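Local coordinates for protein serine protease pet (Escherichia coli, PDB 4OM9) that acts as a secreted serine protease autotransporter enterotoxin of enteroaggregative E. coli, whose host target is probably the cytoskeletal protein alpha-fodrin, at residues Asn396-Gly402 with Ile422-Gly428; Thr377-Thr381 with Gly631-Thr635; Glu842-Ser848 with Lys867-Asn873; Phe763-Asp767 with Asn804-Trp808. Residues are numbered along the deposited sequence.

Contact 1: residues Asn396-Gly402 with Ile422-Gly428; sequences NIYVAGG and IFFTENG
Asn396 OD1 meets the edge of the Phe423 ring at CE1 (3.7 Å). From there Ile397-Val399 lies beside Ile422-Phe424 as a parallel strand: axes 4.6 Å apart at closest, directions 17° apart, register Ile397-Ile422, Tyr398-Phe423 and Val399-Phe424. Ile397 O accepts from Phe423 N (2.8 Å), and its side chain (chi1 m) packs on Ile422, CB to CG1 4.0 Å. Tyr398 (chi1 t) points to the other face, shared with Phe423 (chi1 m); its CE2 is 3.2 Å from Thr425 OG1. Val399 returns to the Ile397 face, with CG2 3.9 Å from Ile422 CD1 and CB 3.8 Å from Phe424 CD2. Its N donates to Phe423 O (2.7 Å), and its O accepts from Thr425 N (2.9 Å). Beyond Ala400, whose CB is 3.5 Å from Thr425 OG1, the chain bends through Gly401 and Gly402, both at positive phi, against a type II turn spanning Thr425-Gly428. Gly401 N donates to Glu426 O (3.1 Å) and Gly402 N to Gly428 O (2.9 Å). These are successive rungs of a right-handed parallel beta-helix; backbone bonds set the register through strand and corner alike. The face of Ile397, Val399, Ile422 and Phe424 supplies apolar packing, while on the opposite face Phe423 packs on Ile629 of strand 629-630 and the Tyr398 hydroxyl bonds to Glu113 and Ser87.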
loop_
_atom_site.group_PDB
_atom_site.type_symbol
_atom_site.label_atom_id
_atom_site.label_comp_id
_atom_site.label_asym_id
_atom_site.label_seq_id
_atom_site.Cartn_x
_atom_site.Cartn_y
_atom_site.Cartn_z
ATOM N N ASN A 396 28.850 -0.785 -10.223
ATOM C CA ASN A 396 27.649 -1.240 -9.525
ATOM C C ASN A 396 27.486 -0.514 -8.204
ATOM O O ASN A 396 28.474 -0.301 -7.502
ATOM C CB ASN A 396 27.705 -2.742 -9.250
ATOM C CG ASN A 396 27.743 -3.556 -10.513
ATOM O OD1 ASN A 396 26.726 -3.720 -11.177
ATOM N ND2 ASN A 396 28.923 -4.067 -10.861
ATOM N N ILE A 397 26.247 -0.164 -7.853
ATOM C CA ILE A 397 25.957 0.466 -6.575
ATOM C C ILE A 397 25.039 -0.391 -5.685
ATOM O O ILE A 397 24.018 -0.923 -6.154
ATOM C CB ILE A 397 25.324 1.839 -6.787
ATOM C CG1 ILE A 397 26.289 2.737 -7.552
ATOM C CG2 ILE A 397 24.927 2.469 -5.447
ATOM C CD1 ILE A 397 25.681 4.008 -8.067
ATOM N N TYR A 398 25.408 -0.517 -4.406
ATOM C CA TYR A 398 24.626 -1.255 -3.411
ATOM C C TYR A 398 24.176 -0.285 -2.338
ATOM O O TYR A 398 24.991 0.382 -1.707
ATOM C CB TYR A 398 25.453 -2.399 -2.847
ATOM C CG TYR A 398 25.036 -3.107 -1.556
ATOM C CD1 TYR A 398 25.485 -2.648 -0.322
ATOM C CD2 TYR A 398 24.312 -4.313 -1.588
ATOM C CE1 TYR A 398 25.184 -3.328 0.848
ATOM C CE2 TYR A 398 23.983 -4.998 -0.415
ATOM C CZ TYR A 398 24.433 -4.495 0.804
ATOM O OH TYR A 398 24.173 -5.136 1.985
ATOM N N VAL A 399 22.858 -0.166 -2.194
ATOM C CA VAL A 399 22.252 0.765 -1.258
ATOM C C VAL A 399 21.614 -0.028 -0.129
ATOM O O VAL A 399 20.727 -0.859 -0.371
ATOM C CB VAL A 399 21.216 1.639 -1.951
ATOM C CG1 VAL A 399 20.731 2.759 -1.036
ATOM C CG2 VAL A 399 21.814 2.198 -3.243
ATOM N N ALA A 400 22.073 0.207 1.094
ATOM C CA ALA A 400 21.586 -0.562 2.236
ATOM C C ALA A 400 21.186 0.293 3.440
ATOM O O ALA A 400 21.725 1.383 3.664
ATOM C CB ALA A 400 22.642 -1.580 2.663
ATOM N N GLY A 401 20.203 -0.199 4.195
ATOM C CA GLY A 401 20.053 0.203 5.582
ATOM C C GLY A 401 19.038 1.281 5.857
ATOM O O GLY A 401 18.666 1.509 7.014
ATOM N N GLY A 402 18.619 1.980 4.812
ATOM C CA GLY A 402 17.524 2.933 4.953
ATOM C C GLY A 402 17.773 4.391 4.602
ATOM O O GLY A 402 17.061 4.962 3.783
ATOM N N ILE A 422 22.369 -0.638 -10.075
ATOM C CA ILE A 422 22.090 -0.234 -8.708
ATOM C C ILE A 422 21.112 -1.214 -8.034
ATOM O O ILE A 422 20.199 -1.789 -8.652
ATOM C CB ILE A 422 21.582 1.235 -8.657
ATOM C CG1 ILE A 422 21.397 1.697 -7.203
ATOM C CG2 ILE A 422 20.329 1.437 -9.517
ATOM C CD1 ILE A 422 21.359 3.201 -7.018
ATOM N N PHE A 423 21.365 -1.453 -6.759
ATOM C CA PHE A 423 20.742 -2.544 -6.033
ATOM C C PHE A 423 20.467 -2.027 -4.644
ATOM O O PHE A 423 21.314 -1.359 -4.054
ATOM C CB PHE A 423 21.643 -3.790 -6.007
ATOM C CG PHE A 423 22.063 -4.256 -7.378
ATOM C CD1 PHE A 423 23.136 -3.656 -8.039
ATOM C CD2 PHE A 423 21.370 -5.278 -8.021
ATOM C CE1 PHE A 423 23.500 -4.061 -9.321
ATOM C CE2 PHE A 423 21.730 -5.690 -9.301
ATOM C CZ PHE A 423 22.795 -5.083 -9.947
ATOM N N PHE A 424 19.267 -2.314 -4.147
ATOM C CA PHE A 424 18.818 -1.816 -2.868
ATOM C C PHE A 424 18.453 -2.999 -2.003
ATOM O O PHE A 424 17.463 -3.652 -2.306
ATOM C CB PHE A 424 17.592 -0.918 -3.013
ATOM C CG PHE A 424 17.684 0.127 -4.109
ATOM C CD1 PHE A 424 17.477 -0.210 -5.435
ATOM C CD2 PHE A 424 17.894 1.460 -3.793
ATOM C CE1 PHE A 424 17.553 0.757 -6.434
ATOM C CE2 PHE A 424 17.947 2.438 -4.789
ATOM C CZ PHE A 424 17.794 2.088 -6.107
ATOM N N THR A 425 19.241 -3.307 -0.958
ATOM C CA THR A 425 18.833 -4.353 -0.023
ATOM C C THR A 425 17.842 -3.839 0.980
ATOM O O THR A 425 17.258 -2.778 0.810
ATOM C CB THR A 425 19.962 -4.936 0.842
ATOM O OG1 THR A 425 21.139 -4.140 0.740
ATOM C CG2 THR A 425 20.233 -6.387 0.533
ATOM N N GLU A 426 17.752 -4.603 2.067
ATOM C CA GLU A 426 16.846 -4.380 3.176
ATOM C C GLU A 426 16.873 -2.919 3.593
ATOM O O GLU A 426 17.950 -2.355 3.815
ATOM C CB GLU A 426 17.228 -5.300 4.355
ATOM C CG GLU A 426 16.148 -5.476 5.433
ATOM C CD GLU A 426 16.601 -6.393 6.583
ATOM O OE1 GLU A 426 16.015 -7.483 6.739
ATOM O OE2 GLU A 426 17.543 -6.020 7.327
ATOM N N ASN A 427 15.685 -2.319 3.639
ATOM C CA ASN A 427 15.453 -0.928 4.047
ATOM C C ASN A 427 15.861 0.090 2.990
ATOM O O ASN A 427 15.488 1.263 3.076
ATOM C CB ASN A 427 16.146 -0.626 5.376
ATOM C CG ASN A 427 15.521 -1.395 6.549
ATOM O OD1 ASN A 427 14.309 -1.622 6.587
ATOM N ND2 ASN A 427 16.352 -1.805 7.497
ATOM N N GLY A 428 16.621 -0.363 2.001
ATOM C CA GLY A 428 16.959 0.438 0.841
ATOM C C GLY A 428 17.534 1.822 1.069
ATOM O O GLY A 428 18.412 2.019 1.917
#

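Contact 2: residues Thr377-Thr381 with Gly631-Thr635; sequences TNLKT and GAGFT
Phe634 (chi1 m, chi2 -69°) lays one face of its ring under the amide of Asn378, whose ND2 is 3.5 Å from Phe634 CE2; both CA-to-CB bonds point across the gap. The backbones stay well apart, with nearest CA pairs Asn378-Phe634 at 8.8 Å and Lys380-Gly633 at 8.5 Å, so side chains make the bridge. Leu379 O approaches the ring at its edge, 3.8 Å from Phe634 CE1, and the Leu379 side chain itself turns away. Lys380 leaves its strand sideways and stretches out (chi1 m, chi2 to chi4 all t), passing the ring with CE 3.6 Å from Phe634 CZ and ending in a hydrogen bond of 2.6 Å from NZ to Ala632 O. The same ammonium group bonds to Thr88 and forms a cation-pi contact with Tyr398. Residues 631-634 form a loop that follows strand 629-630: Gly631 and Gly633 have positive phi (52° and 101°), and a CB on Gly633 would point at the lysine, 3.9 Å from its NZ. Only 197 Å² is buried, yet the segments are some 250 residues apart in sequence. Phe634 also touches Asn396 and Tyr398, so this loop is an excursion docked over two neighbouring rungs, those of strands 379-381 and 397-399, of the right-handed parallel beta-helix of an autotransporter passenger domain.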
loop_
_atom_site.group_PDB
_atom_site.type_symbol
_atom_site.label_atom_id
_atom_site.label_comp_id
_atom_site.label_asym_id
_atom_site.label_seq_id
_atom_site.Cartn_x
_atom_site.Cartn_y
_atom_site.Cartn_z
ATOM N N THR A 377 34.777 0.989 -10.062
ATOM C CA THR A 377 34.665 0.070 -8.932
ATOM C C THR A 377 33.248 0.104 -8.407
ATOM O O THR A 377 32.415 0.829 -8.943
ATOM C CB THR A 377 35.666 0.410 -7.765
ATOM O OG1 THR A 377 35.870 -0.744 -6.934
ATOM C CG2 THR A 377 35.132 1.557 -6.921
ATOM N N ASN A 378 32.989 -0.676 -7.354
ATOM C CA ASN A 378 31.655 -0.776 -6.770
ATOM C C ASN A 378 31.501 0.099 -5.546
ATOM O O ASN A 378 32.458 0.353 -4.821
ATOM C CB ASN A 378 31.322 -2.232 -6.426
ATOM C CG ASN A 378 31.315 -3.129 -7.661
ATOM O OD1 ASN A 378 31.196 -2.645 -8.798
ATOM N ND2 ASN A 378 31.449 -4.438 -7.449
ATOM N N LEU A 379 30.291 0.599 -5.359
ATOM C CA LEU A 379 29.964 1.394 -4.205
ATOM C C LEU A 379 29.043 0.599 -3.269
ATOM O O LEU A 379 28.131 -0.091 -3.723
ATOM C CB LEU A 379 29.291 2.699 -4.633
ATOM C CG LEU A 379 28.701 3.481 -3.456
ATOM C CD1 LEU A 379 29.813 4.074 -2.612
ATOM C CD2 LEU A 379 27.728 4.557 -3.892
ATOM N N LYS A 380 29.306 0.682 -1.972
ATOM C CA LYS A 380 28.358 0.223 -0.960
ATOM C C LYS A 380 28.065 1.373 -0.014
ATOM O O LYS A 380 28.946 1.798 0.723
ATOM C CB LYS A 380 28.900 -0.981 -0.201
ATOM C CG LYS A 380 28.979 -2.227 -1.059
ATOM C CD LYS A 380 29.136 -3.482 -0.239
ATOM C CE LYS A 380 29.076 -4.709 -1.136
ATOM N NZ LYS A 380 28.968 -6.012 -0.395
ATOM N N THR A 381 26.842 1.899 -0.047
ATOM C CA THR A 381 26.515 3.060 0.768
ATOM C C THR A 381 25.296 2.808 1.681
ATOM O O THR A 381 24.351 2.106 1.303
ATOM C CB THR A 381 26.281 4.315 -0.118
ATOM O OG1 THR A 381 25.937 5.427 0.712
ATOM C CG2 THR A 381 25.176 4.098 -1.150
ATOM N N GLY A 631 24.594 -12.549 -3.539
ATOM C CA GLY A 631 26.034 -12.433 -3.722
ATOM C C GLY A 631 26.720 -11.378 -2.871
ATOM O O GLY A 631 26.560 -11.323 -1.658
ATOM N N ALA A 632 27.493 -10.532 -3.527
ATOM C CA ALA A 632 28.165 -9.417 -2.895
ATOM C C ALA A 632 27.262 -8.203 -2.826
ATOM O O ALA A 632 27.698 -7.133 -2.419
ATOM C CB ALA A 632 29.420 -9.076 -3.662
ATOM N N GLY A 633 26.012 -8.354 -3.265
ATOM C CA GLY A 633 25.068 -7.245 -3.249
ATOM C C GLY A 633 24.862 -6.546 -4.586
ATOM O O GLY A 633 24.446 -5.392 -4.653
ATOM N N PHE A 634 25.143 -7.263 -5.658
ATOM C CA PHE A 634 25.101 -6.693 -7.012
ATOM C C PHE A 634 24.458 -7.688 -7.937
ATOM O O PHE A 634 24.711 -7.701 -9.125
ATOM C CB PHE A 634 26.507 -6.359 -7.498
ATOM C CG PHE A 634 27.310 -5.563 -6.509
ATOM C CD1 PHE A 634 26.979 -4.250 -6.232
ATOM C CD2 PHE A 634 28.404 -6.119 -5.871
ATOM C CE1 PHE A 634 27.714 -3.508 -5.341
ATOM C CE2 PHE A 634 29.142 -5.381 -4.977
ATOM C CZ PHE A 634 28.793 -4.076 -4.706
ATOM N N THR A 635 23.692 -8.584 -7.347
ATOM C CA THR A 635 22.921 -9.541 -8.104
ATOM C C THR A 635 21.516 -9.561 -7.502
ATOM O O THR A 635 21.338 -9.337 -6.301
ATOM C CB THR A 635 23.593 -10.930 -8.081
ATOM O OG1 THR A 635 24.696 -10.922 -8.999
ATOM C CG2 THR A 635 22.618 -12.014 -8.522
#

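Contact 3: residues Glu842-Ser848 with Lys867-Asn873; sequences ELTTSNS and KLEGANN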
loop_
_atom_site.group_PDB
_atom_site.type_symbol
_atom_site.label_atom_id
_atom_site.label_comp_id
_atom_site.label_asym_id
_atom_site.label_seq_id
_atom_site.Cartn_x
_atom_site.Cartn_y
_atom_site.Cartn_z
ATOM N N GLU A 842 -47.774 -3.551 -7.701
ATOM C CA GLU A 842 -47.964 -3.133 -6.347
ATOM C C GLU A 842 -47.677 -1.665 -6.350
ATOM O O GLU A 842 -46.803 -1.183 -5.689
ATOM C CB GLU A 842 -47.067 -3.893 -5.389
ATOM C CG GLU A 842 -47.231 -3.461 -3.943
ATOM C CD GLU A 842 -47.036 -4.578 -2.962
ATOM O OE1 GLU A 842 -46.920 -5.728 -3.391
ATOM O OE2 GLU A 842 -47.008 -4.312 -1.755
ATOM N N LEU A 843 -48.427 -0.960 -7.160
ATOM C CA LEU A 843 -48.273 0.487 -7.310
ATOM C C LEU A 843 -48.894 1.247 -6.147
ATOM O O LEU A 843 -50.084 1.560 -6.159
ATOM C CB LEU A 843 -48.887 0.962 -8.630
ATOM C CG LEU A 843 -48.829 2.463 -8.922
ATOM C CD1 LEU A 843 -47.445 3.014 -8.635
ATOM C CD2 LEU A 843 -49.200 2.719 -10.367
ATOM N N THR A 844 -48.070 1.557 -5.152
ATOM C CA THR A 844 -48.528 2.231 -3.946
ATOM C C THR A 844 -48.173 3.717 -3.962
ATOM O O THR A 844 -47.523 4.209 -3.045
ATOM C CB THR A 844 -47.914 1.583 -2.687
ATOM O OG1 THR A 844 -47.687 0.187 -2.922
ATOM C CG2 THR A 844 -48.821 1.758 -1.482
ATOM N N THR A 845 -48.593 4.431 -5.003
ATOM C CA THR A 845 -48.248 5.845 -5.139
ATOM C C THR A 845 -48.904 6.696 -4.059
ATOM O O THR A 845 -50.130 6.775 -3.965
ATOM C CB THR A 845 -48.643 6.400 -6.516
ATOM O OG1 THR A 845 -48.680 7.833 -6.461
ATOM C CG2 THR A 845 -50.009 5.874 -6.949
ATOM N N SER A 846 -48.071 7.341 -3.249
ATOM C CA SER A 846 -48.554 8.095 -2.098
ATOM C C SER A 846 -48.751 9.575 -2.389
ATOM O O SER A 846 -49.066 10.343 -1.475
ATOM C CB SER A 846 -47.596 7.934 -0.913
ATOM O OG SER A 846 -47.987 8.758 0.180
ATOM N N ASN A 847 -48.572 9.973 -3.650
ATOM C CA ASN A 847 -48.848 11.357 -4.055
ATOM C C ASN A 847 -48.849 11.592 -5.561
ATOM O O ASN A 847 -49.077 10.669 -6.353
ATOM C CB ASN A 847 -47.835 12.306 -3.402
ATOM C CG ASN A 847 -48.437 13.637 -3.007
ATOM O OD1 ASN A 847 -48.471 14.574 -3.806
ATOM N ND2 ASN A 847 -48.914 13.731 -1.768
ATOM N N SER A 848 -48.552 12.838 -5.921
ATOM C CA SER A 848 -48.929 13.440 -7.193
ATOM C C SER A 848 -48.332 12.830 -8.460
ATOM O O SER A 848 -47.504 11.919 -8.402
ATOM C CB SER A 848 -48.569 14.923 -7.143
ATOM O OG SER A 848 -47.197 15.102 -6.873
ATOM N N LYS A 867 -53.100 -3.821 -7.727
ATOM C CA LYS A 867 -53.696 -2.873 -6.781
ATOM C C LYS A 867 -52.800 -2.390 -5.637
ATOM O O LYS A 867 -51.580 -2.316 -5.771
ATOM C CB LYS A 867 -54.974 -3.482 -6.189
ATOM C CG LYS A 867 -56.190 -3.418 -7.110
ATOM C CD LYS A 867 -56.108 -4.408 -8.261
ATOM C CE LYS A 867 -56.208 -5.846 -7.774
ATOM N NZ LYS A 867 -57.559 -6.156 -7.232
ATOM N N LEU A 868 -53.447 -2.062 -4.518
ATOM C CA LEU A 868 -52.836 -1.383 -3.377
ATOM C C LEU A 868 -52.216 -0.052 -3.789
ATOM O O LEU A 868 -51.090 -0.008 -4.276
ATOM C CB LEU A 868 -51.783 -2.263 -2.699
ATOM C CG LEU A 868 -51.092 -1.598 -1.501
ATOM C CD1 LEU A 868 -52.116 -1.116 -0.484
ATOM C CD2 LEU A 868 -50.094 -2.538 -0.851
ATOM N N GLU A 869 -52.966 1.029 -3.593
ATOM C CA GLU A 869 -52.500 2.368 -3.941
ATOM C C GLU A 869 -52.420 3.256 -2.700
ATOM O O GLU A 869 -52.490 2.756 -1.577
ATOM C CB GLU A 869 -53.414 2.995 -4.997
ATOM C CG GLU A 869 -53.237 2.435 -6.406
ATOM C CD GLU A 869 -53.690 0.991 -6.545
ATOM O OE1 GLU A 869 -53.340 0.353 -7.554
ATOM O OE2 GLU A 869 -54.402 0.492 -5.652
ATOM N N GLY A 870 -52.272 4.565 -2.900
ATOM C CA GLY A 870 -52.019 5.476 -1.793
ATOM C C GLY A 870 -52.893 6.717 -1.720
ATOM O O GLY A 870 -53.867 6.847 -2.457
ATOM N N ALA A 871 -52.531 7.634 -0.824
ATOM C CA ALA A 871 -53.320 8.842 -0.570
ATOM C C ALA A 871 -52.911 10.014 -1.473
ATOM O O ALA A 871 -51.761 10.102 -1.902
ATOM C CB ALA A 871 -53.204 9.242 0.899
ATOM N N ASN A 872 -53.887 10.880 -1.762
ATOM C CA ASN A 872 -53.750 12.073 -2.616
ATOM C C ASN A 872 -53.651 11.776 -4.115
ATOM O O ASN A 872 -54.671 11.631 -4.786
ATOM C CB ASN A 872 -52.546 12.919 -2.187
ATOM C CG ASN A 872 -52.954 14.261 -1.617
ATOM O OD1 ASN A 872 -53.178 15.219 -2.356
ATOM N ND2 ASN A 872 -53.053 14.339 -0.294
ATOM N N ASN A 873 -52.426 11.718 -4.632
ATOM C CA ASN A 873 -52.154 11.456 -6.052
ATOM C C ASN A 873 -52.755 12.479 -7.016
ATOM O O ASN A 873 -53.388 13.448 -6.596
ATOM C CB ASN A 873 -52.637 10.058 -6.445
ATOM C CG ASN A 873 -51.954 8.961 -5.653
ATOM O OD1 ASN A 873 -51.029 9.218 -4.887
ATOM N ND2 ASN A 873 -52.406 7.729 -5.840
#
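Two neighbouring coils near the C-terminal end of the beta-helical passenger domain run side by side here, roughly parallel (Glu842-Lys867, Thr844-Glu869, Ser846-Gly870, Asn847-Asn873) with a register that slips near Ser846-Gly870, and without regular strand geometry or any clear backbone hydrogen bond between them. Lys867 sends its side chain away, to Glu899 in a salt bridge and to the carbonyl of Pro898, while its own O lies 3.8 Å from Glu842 CA. Leu868 covers the neighbouring coil at the surface: CD2 is 3.7 Å from Glu842 OE2, and CG is 4.1 Å from Thr844 CG2. Its carbonyl O faces Leu843 O at 2.6 Å, two acceptors uncomfortably close, so the local backbone is probably imprecise or strained. Glu869 brings CG to 3.3 Å and CA to 3.4 Å from Leu843 O. At Gly870 a CB would clash with Thr845 O; the existing CA is already 3.2 Å from that atom. Ala871 O meets Ser846 O at 2.7 Å, with the same reservation. Asn872 bonds through its backbone to Lys907, consistent with a further coil beyond. Asn873 tucks its side chain in among Thr845, Ser846 and Asn847, and its CA makes a CH...O contact of 3.2 Å with Asn847 O.

Contact 4: residues Phe763-Asp767 with Asn804-Trp808; sequences FGSAD and NNALW
The peptide between Ala806 and Leu807 is modelled as cis, rare where no proline follows, and it lies where the 804-808 segment passes the Phe763 side chain. Neither segment is a regular strand. Their end-to-end directions differ by 146°, so they run roughly opposite ways, and the closest CA pair is Ala766-Asn804 at 5.1 Å. Phe763 (chi1 m) points toward the other segment, with CB 4.1 Å from Ala806 CB and CD2 3.5 Å from Leu807 CD1. Gly764 (phi 100°, psi 136°) slides against the facing backbone: its CA makes CH...O contacts of 3.4 Å with both Asn804 O and Asn805 O, leaving no room for a CB. Ala766 centres an inverse gamma turn that brings Asp767 round to Asn804 (chi1 m); Asn804 ND2 donates a short but poorly angled, weak hydrogen bond of 2.6 Å to Asp767 OD1, and the same ND2 lies 3.4 Å from Ala766 CA. The apolar end, the glycine contact and this weak bond belong to an interface burying 312 Å² in all. Around them the beta-helix closes in: Phe763 stacks on Tyr790 of strand 788-791 and touches Ile794 of strand 794-796, Gly764 bonds to Ala743 of strand 740-744, and Ala806 bonds to Ser824 of a following loop.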
loop_
_atom_site.group_PDB
_atom_site.type_symbol
_atom_site.label_atom_id
_atom_site.label_comp_id
_atom_site.label_asym_id
_atom_site.label_seq_id
_atom_site.Cartn_x
_atom_site.Cartn_y
_atom_site.Cartn_z
ATOM N N PHE A 763 -34.631 6.339 -7.957
ATOM C CA PHE A 763 -34.742 7.774 -8.297
ATOM C C PHE A 763 -35.171 8.744 -7.194
ATOM O O PHE A 763 -36.270 8.650 -6.659
ATOM C CB PHE A 763 -35.701 7.966 -9.472
ATOM C CG PHE A 763 -35.421 7.077 -10.646
ATOM C CD1 PHE A 763 -34.142 6.919 -11.130
ATOM C CD2 PHE A 763 -36.457 6.401 -11.268
ATOM C CE1 PHE A 763 -33.896 6.089 -12.216
ATOM C CE2 PHE A 763 -36.226 5.580 -12.347
ATOM C CZ PHE A 763 -34.943 5.423 -12.825
ATOM N N GLY A 764 -34.307 9.700 -6.881
ATOM C CA GLY A 764 -34.674 10.766 -5.971
ATOM C C GLY A 764 -34.189 10.595 -4.548
ATOM O O GLY A 764 -34.281 9.515 -3.961
ATOM N N SER A 765 -33.670 11.688 -3.998
ATOM C CA SER A 765 -33.180 11.719 -2.629
ATOM C C SER A 765 -34.270 11.323 -1.646
ATOM O O SER A 765 -35.232 12.065 -1.453
ATOM C CB SER A 765 -32.655 13.112 -2.287
ATOM O OG SER A 765 -31.819 13.611 -3.317
ATOM N N ALA A 766 -34.112 10.155 -1.031
ATOM C CA ALA A 766 -35.085 9.646 -0.069
ATOM C C ALA A 766 -35.207 10.563 1.147
ATOM O O ALA A 766 -34.571 10.331 2.176
ATOM C CB ALA A 766 -34.707 8.241 0.368
ATOM N N ASP A 767 -36.023 11.607 1.005
ATOM C CA ASP A 767 -36.274 12.598 2.058
ATOM C C ASP A 767 -35.024 13.380 2.469
ATOM O O ASP A 767 -35.052 14.131 3.443
ATOM C CB ASP A 767 -36.894 11.931 3.294
ATOM C CG ASP A 767 -38.351 11.562 3.091
ATOM O OD1 ASP A 767 -38.740 11.263 1.942
ATOM O OD2 ASP A 767 -39.111 11.571 4.083
ATOM N N ASN A 804 -38.925 8.812 -4.134
ATOM C CA ASN A 804 -39.048 10.021 -3.332
ATOM C C ASN A 804 -38.677 11.226 -4.168
ATOM O O ASN A 804 -37.511 11.617 -4.217
ATOM C CB ASN A 804 -38.177 9.962 -2.082
ATOM C CG ASN A 804 -38.703 8.996 -1.058
ATOM O OD1 ASN A 804 -39.309 7.982 -1.401
ATOM N ND2 ASN A 804 -38.485 9.304 0.215
ATOM N N ASN A 805 -39.678 11.775 -4.849
ATOM C CA ASN A 805 -39.550 13.009 -5.608
ATOM C C ASN A 805 -38.715 12.752 -6.866
ATOM O O ASN A 805 -37.519 12.526 -6.789
ATOM C CB ASN A 805 -38.961 14.111 -4.704
ATOM C CG ASN A 805 -39.195 15.513 -5.237
ATOM O OD1 ASN A 805 -39.883 15.708 -6.236
ATOM N ND2 ASN A 805 -38.594 16.498 -4.581
ATOM N N ALA A 806 -39.375 12.759 -8.020
ATOM C CA ALA A 806 -38.762 12.383 -9.297
ATOM C C ALA A 806 -39.728 12.915 -10.419
ATOM O O ALA A 806 -40.487 13.823 -10.086
ATOM C CB ALA A 806 -38.497 10.894 -9.310
ATOM N N LEU A 807 -39.811 12.452 -11.682
ATOM C CA LEU A 807 -39.555 11.116 -12.225
ATOM C C LEU A 807 -39.126 11.132 -13.681
ATOM O O LEU A 807 -38.300 11.942 -14.091
ATOM C CB LEU A 807 -40.813 10.261 -12.108
ATOM C CG LEU A 807 -40.735 8.877 -11.477
ATOM C CD1 LEU A 807 -39.341 8.308 -11.604
ATOM C CD2 LEU A 807 -41.188 8.958 -10.041
ATOM N N TRP A 808 -39.714 10.230 -14.464
ATOM C CA TRP A 808 -39.319 10.090 -15.858
ATOM C C TRP A 808 -40.336 10.573 -16.849
ATOM O O TRP A 808 -41.493 10.826 -16.516
ATOM C CB TRP A 808 -38.955 8.638 -16.217
ATOM C CG TRP A 808 -39.816 7.539 -15.690
ATOM C CD1 TRP A 808 -40.656 7.582 -14.624
ATOM C CD2 TRP A 808 -39.886 6.209 -16.199
ATOM N NE1 TRP A 808 -41.262 6.363 -14.442
ATOM C CE2 TRP A 808 -40.799 5.497 -15.398
ATOM C CE3 TRP A 808 -39.268 5.549 -17.261
ATOM C CZ2 TRP A 808 -41.111 4.166 -15.621
ATOM C CZ3 TRP A 808 -39.575 4.231 -17.482
ATOM C CH2 TRP A 808 -40.501 3.552 -16.671
#

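How the contacts relate
The four contacts form two groups on opposite sides of the chain's centre, strung along the beta-helix. Contacts 1 and 2 have centres 9 Å apart and share one parallel sheet, where strands 379-381, 397-399 and 422-424 are consecutive; Tyr398 N lies 2.8 Å from Leu379 O. Contact 2 brackets contact 1 in sequence, because its loop returns from some 250 residues later. Contact 4 and then contact 3 follow in series in the less regular C-terminal part. The centres of contacts 3 and 4 are 15 Å apart, their nearest atoms about 7 Å. Contacts 1 and 3 lie about 72 Å apart, centre to centre, along an elongated stalk; each joins neighbouring coils, whereas contact 2 brings in a loop from far along the chain.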